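Local coordinates for protein acetyl xylan esterase (Paenibacillus sp. R4, PDB 6AGQ) that probably removes acetyl groups from acetylated xylan, acting as a cold-active esterase of the alpha/beta-hydrolase superfamily, at residues 88-93 / 114-119; 178-183 / 203-208. One frame throughout, in Å; residues are numbered along the deposited sequence.

Contact 1 of 2, residues 88-93 / 114-119; sequences VLVKYH and AALAID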
ATOM      1  N   VAL A  88      22.809  21.854 -32.480  1.00 26.29           N
ATOM      2  CA  VAL A  88      21.918  22.297 -31.413  1.00 25.34           C
ATOM      3  C   VAL A  88      20.949  21.203 -30.987  1.00 25.34           C
ATOM      4  O   VAL A  88      20.453  20.473 -31.793  1.00 26.72           O
ATOM      5  CB  VAL A  88      21.168  23.631 -31.731  1.00 25.01           C
ATOM      6  CG1 VAL A  88      20.175  23.515 -32.858  1.00 25.85           C
ATOM      7  CG2 VAL A  88      20.417  24.170 -30.527  1.00 27.92           C
ATOM      8  N   LEU A  89      20.701  21.136 -29.680  1.00 26.13           N
ATOM      9  CA  LEU A  89      19.759  20.224 -29.088  1.00 28.78           C
ATOM     10  C   LEU A  89      18.631  21.004 -28.379  1.00 28.24           C
ATOM     11  O   LEU A  89      18.852  21.936 -27.564  1.00 29.60           O
ATOM     12  CB  LEU A  89      20.512  19.311 -28.138  1.00 31.39           C
ATOM     13  CG  LEU A  89      19.720  18.109 -27.660  1.00 36.34           C
ATOM     14  CD1 LEU A  89      20.642  16.921 -27.541  1.00 39.14           C
ATOM     15  CD2 LEU A  89      18.990  18.399 -26.344  1.00 37.97           C
ATOM     16  N   VAL A  90      17.408  20.636 -28.689  1.00 25.46           N
ATOM     17  CA  VAL A  90      16.240  21.227 -27.993  1.00 23.89           C
ATOM     18  C   VAL A  90      15.633  20.165 -27.120  1.00 22.94           C
ATOM     19  O   VAL A  90      15.212  19.062 -27.593  1.00 21.68           O
ATOM     20  CB  VAL A  90      15.227  21.821 -29.026  1.00 22.98           C
ATOM     21  CG1 VAL A  90      13.990  22.344 -28.339  1.00 21.54           C
ATOM     22  CG2 VAL A  90      15.873  22.970 -29.810  1.00 22.52           C
ATOM     23  N   LYS A  91      15.599  20.482 -25.841  1.00 24.30           N
ATOM     24  CA  LYS A  91      15.039  19.614 -24.827  1.00 23.79           C
ATOM     25  C   LYS A  91      13.606  20.064 -24.376  1.00 23.51           C
ATOM     26  O   LYS A  91      13.378  21.219 -24.030  1.00 24.25           O
ATOM     27  CB  LYS A  91      15.966  19.613 -23.611  1.00 24.28           C
ATOM     28  CG  LYS A  91      15.463  18.849 -22.432  1.00 28.26           C
ATOM     29  CD  LYS A  91      16.532  18.603 -21.377  1.00 28.70           C
ATOM     30  CE  LYS A  91      15.948  17.780 -20.233  1.00 30.46           C
ATOM     31  NZ  LYS A  91      16.903  17.761 -19.086  1.00 32.17           N
ATOM     32  N   TYR A  92      12.685  19.120 -24.284  1.00 21.40           N
ATOM     33  CA  TYR A  92      11.305  19.379 -23.823  1.00 20.18           C
ATOM     34  C   TYR A  92      11.074  18.538 -22.593  1.00 21.71           C
ATOM     35  O   TYR A  92      11.630  17.450 -22.464  1.00 27.48           O
ATOM     36  CB  TYR A  92      10.340  18.976 -24.898  1.00 20.42           C
ATOM     37  CG  TYR A  92      10.479  19.667 -26.250  1.00 22.00           C
ATOM     38  CD1 TYR A  92      10.392  21.010 -26.369  1.00 23.16           C
ATOM     39  CD2 TYR A  92      10.657  18.936 -27.416  1.00 23.74           C
ATOM     40  CE1 TYR A  92      10.490  21.640 -27.592  1.00 26.56           C
ATOM     41  CE2 TYR A  92      10.728  19.551 -28.638  1.00 27.42           C
ATOM     42  CZ  TYR A  92      10.656  20.923 -28.715  1.00 27.89           C
ATOM     43  OH  TYR A  92      10.765  21.558 -29.937  1.00 31.67           O
ATOM     44  N   HIS A  93      10.260  18.985 -21.663  1.00 22.79           N
ATOM     45  CA  HIS A  93      10.292  18.420 -20.336  1.00 24.06           C
ATOM     46  C   HIS A  93       9.018  17.627 -20.070  1.00 22.92           C
ATOM     47  O   HIS A  93       8.054  17.711 -20.800  1.00 21.80           O
ATOM     48  CB  HIS A  93      10.520  19.491 -19.267  1.00 22.16           C
ATOM     49  CG  HIS A  93       9.363  20.423 -19.112  1.00 22.00           C
ATOM     50  ND1 HIS A  93       8.160  20.038 -18.518  1.00 19.77           N
ATOM     51  CD2 HIS A  93       9.246  21.739 -19.407  1.00 19.62           C
ATOM     52  CE1 HIS A  93       7.351  21.085 -18.498  1.00 21.11           C
ATOM     53  NE2 HIS A  93       7.980  22.123 -19.041  1.00 22.32           N
ATOM     54  N   ALA A 114      25.211  23.763 -28.864  1.00 25.42           N
ATOM     55  CA  ALA A 114      24.280  24.610 -28.161  1.00 23.68           C
ATOM     56  C   ALA A 114      23.136  23.765 -27.644  1.00 24.71           C
ATOM     57  O   ALA A 114      22.886  22.692 -28.159  1.00 26.44           O
ATOM     58  CB  ALA A 114      23.757  25.670 -29.095  1.00 24.94           C
ATOM     59  N   ALA A 115      22.413  24.247 -26.632  1.00 25.17           N
ATOM     60  CA  ALA A 115      21.233  23.555 -26.194  1.00 23.09           C
ATOM     61  C   ALA A 115      20.201  24.515 -25.639  1.00 25.17           C
ATOM     62  O   ALA A 115      20.541  25.500 -24.946  1.00 28.81           O
ATOM     63  CB  ALA A 115      21.594  22.469 -25.160  1.00 24.10           C
ATOM     64  N   LEU A 116      18.939  24.190 -25.869  1.00 25.08           N
ATOM     65  CA  LEU A 116      17.821  25.007 -25.345  1.00 23.14           C
ATOM     66  C   LEU A 116      16.868  24.087 -24.606  1.00 22.56           C
ATOM     67  O   LEU A 116      16.429  23.064 -25.158  1.00 24.05           O
ATOM     68  CB  LEU A 116      17.079  25.727 -26.503  1.00 22.14           C
ATOM     69  CG  LEU A 116      15.716  26.392 -26.191  1.00 21.16           C
ATOM     70  CD1 LEU A 116      15.879  27.701 -25.434  1.00 20.54           C
ATOM     71  CD2 LEU A 116      15.033  26.615 -27.534  1.00 22.40           C
ATOM     72  N   ALA A 117      16.512  24.478 -23.385  1.00 21.50           N
ATOM     73  CA  ALA A 117      15.405  23.889 -22.687  1.00 22.88           C
ATOM     74  C   ALA A 117      14.306  24.902 -22.427  1.00 24.31           C
ATOM     75  O   ALA A 117      14.584  25.961 -21.940  1.00 29.23           O
ATOM     76  CB  ALA A 117      15.895  23.333 -21.362  1.00 23.99           C
ATOM     77  N   ILE A 118      13.056  24.533 -22.628  1.00 24.78           N
ATOM     78  CA  ILE A 118      11.917  25.430 -22.446  1.00 27.87           C
ATOM     79  C   ILE A 118      10.853  24.907 -21.460  1.00 25.87           C
ATOM     80  O   ILE A 118      10.719  23.722 -21.274  1.00 25.58           O
ATOM     81  CB  ILE A 118      11.194  25.684 -23.813  1.00 32.35           C
ATOM     82  CG1 ILE A 118      10.630  24.392 -24.401  1.00 31.08           C
ATOM     83  CG2 ILE A 118      12.154  26.329 -24.827  1.00 33.96           C
ATOM     84  CD1 ILE A 118       9.784  24.638 -25.621  1.00 34.95           C
ATOM     85  N   ASP A 119      10.161  25.814 -20.794  1.00 27.55           N
ATOM     86  CA  ASP A 119       8.908  25.535 -20.092  1.00 27.64           C
ATOM     87  C   ASP A 119       7.744  25.189 -21.062  1.00 30.56           C
ATOM     88  O   ASP A 119       7.599  25.804 -22.084  1.00 33.13           O
ATOM     89  CB  ASP A 119       8.451  26.752 -19.369  1.00 28.58           C
ATOM     90  CG  ASP A 119       9.289  27.123 -18.098  1.00 31.03           C
ATOM     91  OD1 ASP A 119      10.052  26.289 -17.514  1.00 30.29           O
ATOM     92  OD2 ASP A 119       9.089  28.294 -17.671  1.00 30.63           O
TER
HETATM   93  O   HOH W   1      12.854  21.550 -21.396  1.00 29.32           O
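Leu-89 brackets Ala-115, its N bonding to Ala-114 O (3.1 Å) and its O accepting from Leu-116 N at 2.8 Å, and Lys-91 N donates a third hydrogen bond, to Leu-116 O at 2.8 Å, joining strands 88-92 and 114-118 in parallel. The pattern then opens: Lys-91 O is 3.6 Å from Ile-118 N, and a water fills in, donating to Lys-91 O (2.7 Å) and to Ile-118 O (3.0 Å). Val-88 and Val-90 make their backbone bonds on the other side, to Arg-178, Ala-180 and Tyr-182. Beyond the water, the His-93 side chain sets out toward segment 114-119 with CG between the backbone N and the carbonyl carbon (chi1 69°), and its ring comes edge-on to the same carbonyl, CD2 standing 3.1 Å from Ile-118 O, which is near the ring plane. Its NE2 is paired with Val-120 N, while the Asp-119 carboxylate is held by Thr-127 OG1 and Arg-99 N. An alanine at His-93 would probably leave Val-120 N without its acceptor and open a gap beside the Ile-118 carbonyl. Ile-118 CD1 rests against the edge of the Tyr-92 ring, 3.7 Å from CE1, the two side chains running the same way; Tyr-92 OH reaches Cys-161 O. Val-88, Ala-114, Val-90 and Leu-116 line one face of the sheet, where Val-168 of helix 153-170 covers Val-88, Val-90 and Leu-116. Two neighbouring parallel strands linked through helix 106-110 form a beta-alpha-beta unit of the central sheet that is typical of the alpha/beta-hydrolase fold.

Contact 2 of 2, residues 178-183 / 203-208; sequences RIAVYG and LALPVF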
ATOM      1  N   ARG A 178      21.744  21.037 -38.294  1.00 25.74           N
ATOM      2  CA  ARG A 178      22.181  20.097 -37.283  1.00 26.43           C
ATOM      3  C   ARG A 178      21.388  20.283 -35.991  1.00 23.87           C
ATOM      4  O   ARG A 178      21.961  20.587 -34.958  1.00 24.61           O
ATOM      5  CB  ARG A 178      23.736  20.207 -37.091  1.00 26.26           C
ATOM      6  CG  ARG A 178      24.457  19.968 -38.413  1.00 31.47           C
ATOM      7  CD  ARG A 178      25.980  20.039 -38.302  1.00 31.14           C
ATOM      8  NE  ARG A 178      26.495  19.012 -37.426  1.00 32.95           N
ATOM      9  CZ  ARG A 178      27.701  19.018 -36.873  1.00 38.91           C
ATOM     10  NH1 ARG A 178      28.572  19.992 -37.143  1.00 44.43           N
ATOM     11  NH2 ARG A 178      28.055  18.033 -36.054  1.00 39.08           N
ATOM     12  N   ILE A 179      20.069  20.112 -36.066  1.00 25.55           N
ATOM     13  CA  ILE A 179      19.179  20.233 -34.908  1.00 27.57           C
ATOM     14  C   ILE A 179      18.655  18.853 -34.434  1.00 26.68           C
ATOM     15  O   ILE A 179      18.161  18.069 -35.254  1.00 24.01           O
ATOM     16  CB  ILE A 179      17.957  21.070 -35.261  1.00 30.02           C
ATOM     17  CG1 ILE A 179      18.356  22.489 -35.701  1.00 33.64           C
ATOM     18  CG2 ILE A 179      16.954  21.142 -34.095  1.00 29.12           C
ATOM     19  CD1 ILE A 179      17.179  23.223 -36.352  1.00 33.63           C
ATOM     20  N   ALA A 180      18.754  18.576 -33.131  1.00 21.07           N
ATOM     21  CA  ALA A 180      18.138  17.400 -32.538  1.00 23.60           C
ATOM     22  C   ALA A 180      17.105  17.830 -31.508  1.00 24.80           C
ATOM     23  O   ALA A 180      17.261  18.888 -30.884  1.00 26.29           O
ATOM     24  CB  ALA A 180      19.161  16.512 -31.895  1.00 24.62           C
ATOM     25  N   VAL A 181      16.043  17.042 -31.394  1.00 23.44           N
ATOM     26  CA  VAL A 181      14.919  17.275 -30.440  1.00 22.30           C
ATOM     27  C   VAL A 181      14.858  16.079 -29.498  1.00 22.88           C
ATOM     28  O   VAL A 181      14.999  14.932 -29.953  1.00 26.81           O
ATOM     29  CB  VAL A 181      13.568  17.578 -31.133  1.00 22.89           C
ATOM     30  CG1 VAL A 181      13.553  18.971 -31.772  1.00 22.80           C
ATOM     31  CG2 VAL A 181      13.245  16.569 -32.195  1.00 27.03           C
ATOM     32  N   TYR A 182      14.765  16.339 -28.176  1.00 24.40           N
ATOM     33  CA  TYR A 182      14.942  15.311 -27.133  1.00 24.43           C
ATOM     34  C   TYR A 182      14.005  15.596 -25.971  1.00 24.67           C
ATOM     35  O   TYR A 182      13.680  16.728 -25.703  1.00 29.17           O
ATOM     36  CB  TYR A 182      16.399  15.258 -26.668  1.00 25.84           C
ATOM     37  CG  TYR A 182      16.606  14.801 -25.264  1.00 32.09           C
ATOM     38  CD1 TYR A 182      16.311  13.484 -24.892  1.00 41.02           C
ATOM     39  CD2 TYR A 182      17.064  15.664 -24.285  1.00 33.66           C
ATOM     40  CE1 TYR A 182      16.401  13.047 -23.569  1.00 44.50           C
ATOM     41  CE2 TYR A 182      17.209  15.240 -22.970  1.00 36.96           C
ATOM     42  CZ  TYR A 182      16.868  13.929 -22.616  1.00 45.04           C
ATOM     43  OH  TYR A 182      16.966  13.481 -21.333  1.00 43.95           O
ATOM     44  N   GLY A 183      13.543  14.546 -25.308  1.00 22.89           N
ATOM     45  CA  GLY A 183      12.716  14.663 -24.123  1.00 23.49           C
ATOM     46  C   GLY A 183      12.186  13.354 -23.643  1.00 22.46           C
ATOM     47  O   GLY A 183      11.967  12.416 -24.448  1.00 25.62           O
ATOM     48  N   LEU A 203      17.665  14.925 -36.095  1.00 25.13           N
ATOM     49  CA  LEU A 203      17.544  13.808 -35.177  1.00 29.94           C
ATOM     50  C   LEU A 203      16.365  14.004 -34.231  1.00 27.92           C
ATOM     51  O   LEU A 203      16.086  15.124 -33.843  1.00 27.80           O
ATOM     52  CB  LEU A 203      18.789  13.701 -34.310  1.00 30.52           C
ATOM     53  CG  LEU A 203      19.967  12.883 -34.693  1.00 34.06           C
ATOM     54  CD1 LEU A 203      20.277  12.960 -36.153  1.00 38.50           C
ATOM     55  CD2 LEU A 203      21.151  13.271 -33.852  1.00 34.89           C
ATOM     56  N   ALA A 204      15.740  12.897 -33.802  1.00 28.28           N
ATOM     57  CA  ALA A 204      14.685  12.905 -32.771  1.00 27.76           C
ATOM     58  C   ALA A 204      15.046  11.860 -31.717  1.00 27.04           C
ATOM     59  O   ALA A 204      15.333  10.727 -32.089  1.00 24.38           O
ATOM     60  CB  ALA A 204      13.337  12.600 -33.375  1.00 28.00           C
ATOM     61  N   LEU A 205      15.104  12.259 -30.425  1.00 24.98           N
ATOM     62  CA  LEU A 205      15.466  11.361 -29.369  1.00 25.30           C
ATOM     63  C   LEU A 205      14.354  11.205 -28.276  1.00 26.19           C
ATOM     64  O   LEU A 205      14.616  11.483 -27.105  1.00 29.86           O
ATOM     65  CB  LEU A 205      16.772  11.812 -28.739  1.00 26.49           C
ATOM     66  CG  LEU A 205      18.038  11.688 -29.606  1.00 29.47           C
ATOM     67  CD1 LEU A 205      18.300  12.958 -30.378  1.00 31.68           C
ATOM     68  CD2 LEU A 205      19.245  11.416 -28.719  1.00 34.38           C
ATOM     69  N   PRO A 206      13.158  10.709 -28.642  1.00 23.96           N
ATOM     70  CA  PRO A 206      12.108  10.409 -27.632  1.00 25.39           C
ATOM     71  C   PRO A 206      12.465   9.343 -26.557  1.00 26.78           C
ATOM     72  O   PRO A 206      12.826   8.222 -26.892  1.00 29.43           O
ATOM     73  CB  PRO A 206      10.949   9.960 -28.486  1.00 26.03           C
ATOM     74  CG  PRO A 206      11.578   9.360 -29.680  1.00 26.63           C
ATOM     75  CD  PRO A 206      12.799  10.164 -29.964  1.00 25.63           C
ATOM     76  N   VAL A 207      12.352   9.684 -25.283  1.00 26.85           N
ATOM     77  CA  VAL A 207      12.435   8.677 -24.222  1.00 28.73           C
ATOM     78  C   VAL A 207      11.004   8.392 -23.698  1.00 30.95           C
ATOM     79  O   VAL A 207      10.276   9.310 -23.288  1.00 28.64           O
ATOM     80  CB  VAL A 207      13.404   9.144 -23.093  1.00 27.28           C
ATOM     81  CG1 VAL A 207      13.393   8.211 -21.905  1.00 31.25           C
ATOM     82  CG2 VAL A 207      14.828   9.219 -23.626  1.00 26.14           C
ATOM     83  N   PHE A 208      10.621   7.122 -23.679  1.00 28.95           N
ATOM     84  CA  PHE A 208       9.259   6.699 -23.263  1.00 27.83           C
ATOM     85  C   PHE A 208       8.132   7.694 -23.500  1.00 27.44           C
ATOM     86  O   PHE A 208       7.522   8.198 -22.540  1.00 28.18           O
ATOM     87  CB  PHE A 208       9.199   6.012 -21.878  1.00 26.98           C
ATOM     88  CG  PHE A 208       9.942   6.678 -20.765  1.00 32.00           C
ATOM     89  CD1 PHE A 208       9.556   7.928 -20.262  1.00 33.04           C
ATOM     90  CD2 PHE A 208      10.945   5.979 -20.090  1.00 35.66           C
ATOM     91  CE1 PHE A 208      10.207   8.498 -19.164  1.00 34.59           C
ATOM     92  CE2 PHE A 208      11.590   6.524 -18.985  1.00 34.47           C
ATOM     93  CZ  PHE A 208      11.226   7.786 -18.520  1.00 37.21           C
TER
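Ala-180 and Leu-203 meet at the start of two parallel strands, which four backbone hydrogen bonds hold together. Leu-203 N binds Ile-179 O at 3.3 Å, and Leu-203 O accepts a hydrogen bond from Val-181 N. Leu-205 N follows with a bond of 2.7 Å to Val-181 O, and Val-207 N closes the series on Gly-183 O at 2.9 Å. Between the last two the strands spread: Leu-205, with psi at 62°, turns its carbonyl off the extended path, and Gly-183 N stays 3.7 Å from Leu-205 O. The strands and the intervening helix 186-197 form a beta-alpha-beta unit of the alpha/beta-hydrolase sheet, and Gly-183 begins a GxSxG sequence consistent with a nucleophile elbow. Aromatic contacts come from Tyr-182. With CG anti to the backbone N (chi1 152°), its ring is carried beside strand 203-207, and edge atom CD1 lies 3.4 Å from Leu-205 O, which is in the ring plane; the Tyr-182 and Val-207 side chains lie side by side, CE1 touching Val-207 CG2. Aliphatic packing supplies the rest: Ala-180 CB touches Leu-203 CB at 3.7 Å and Leu-205 CD1, and on this face Met-313 of helix 309-320 packs on Tyr-182 and Leu-205, and Phe-316 on Leu-203; on the other, Val-181 CG2 lies 4.1 Å from Ala-204 CB.

In the fold
From the N terminus, after helices 8-11 and 24-36, the chain lays down the antiparallel strands 43-46, 55-63 and 69-77, then enters strand 86-92. Contact 1 closes the loop that carries helix 106-110 and sets strand 114-118 between strands 69-77 and 86-92. Helix 153-170 follows, and the chain returns to the sheet on the other side of strand 86-92. There contact 2 closes a second loop, round helix 186-197. The two loops are in series, neither nesting nor crossing. Strands 86-92 and 179-184 are neighbours, probably hydrogen-bonded through Val-90, so the two contacts together bind four consecutive strands, which strands 265-271 and 293-298 then extend.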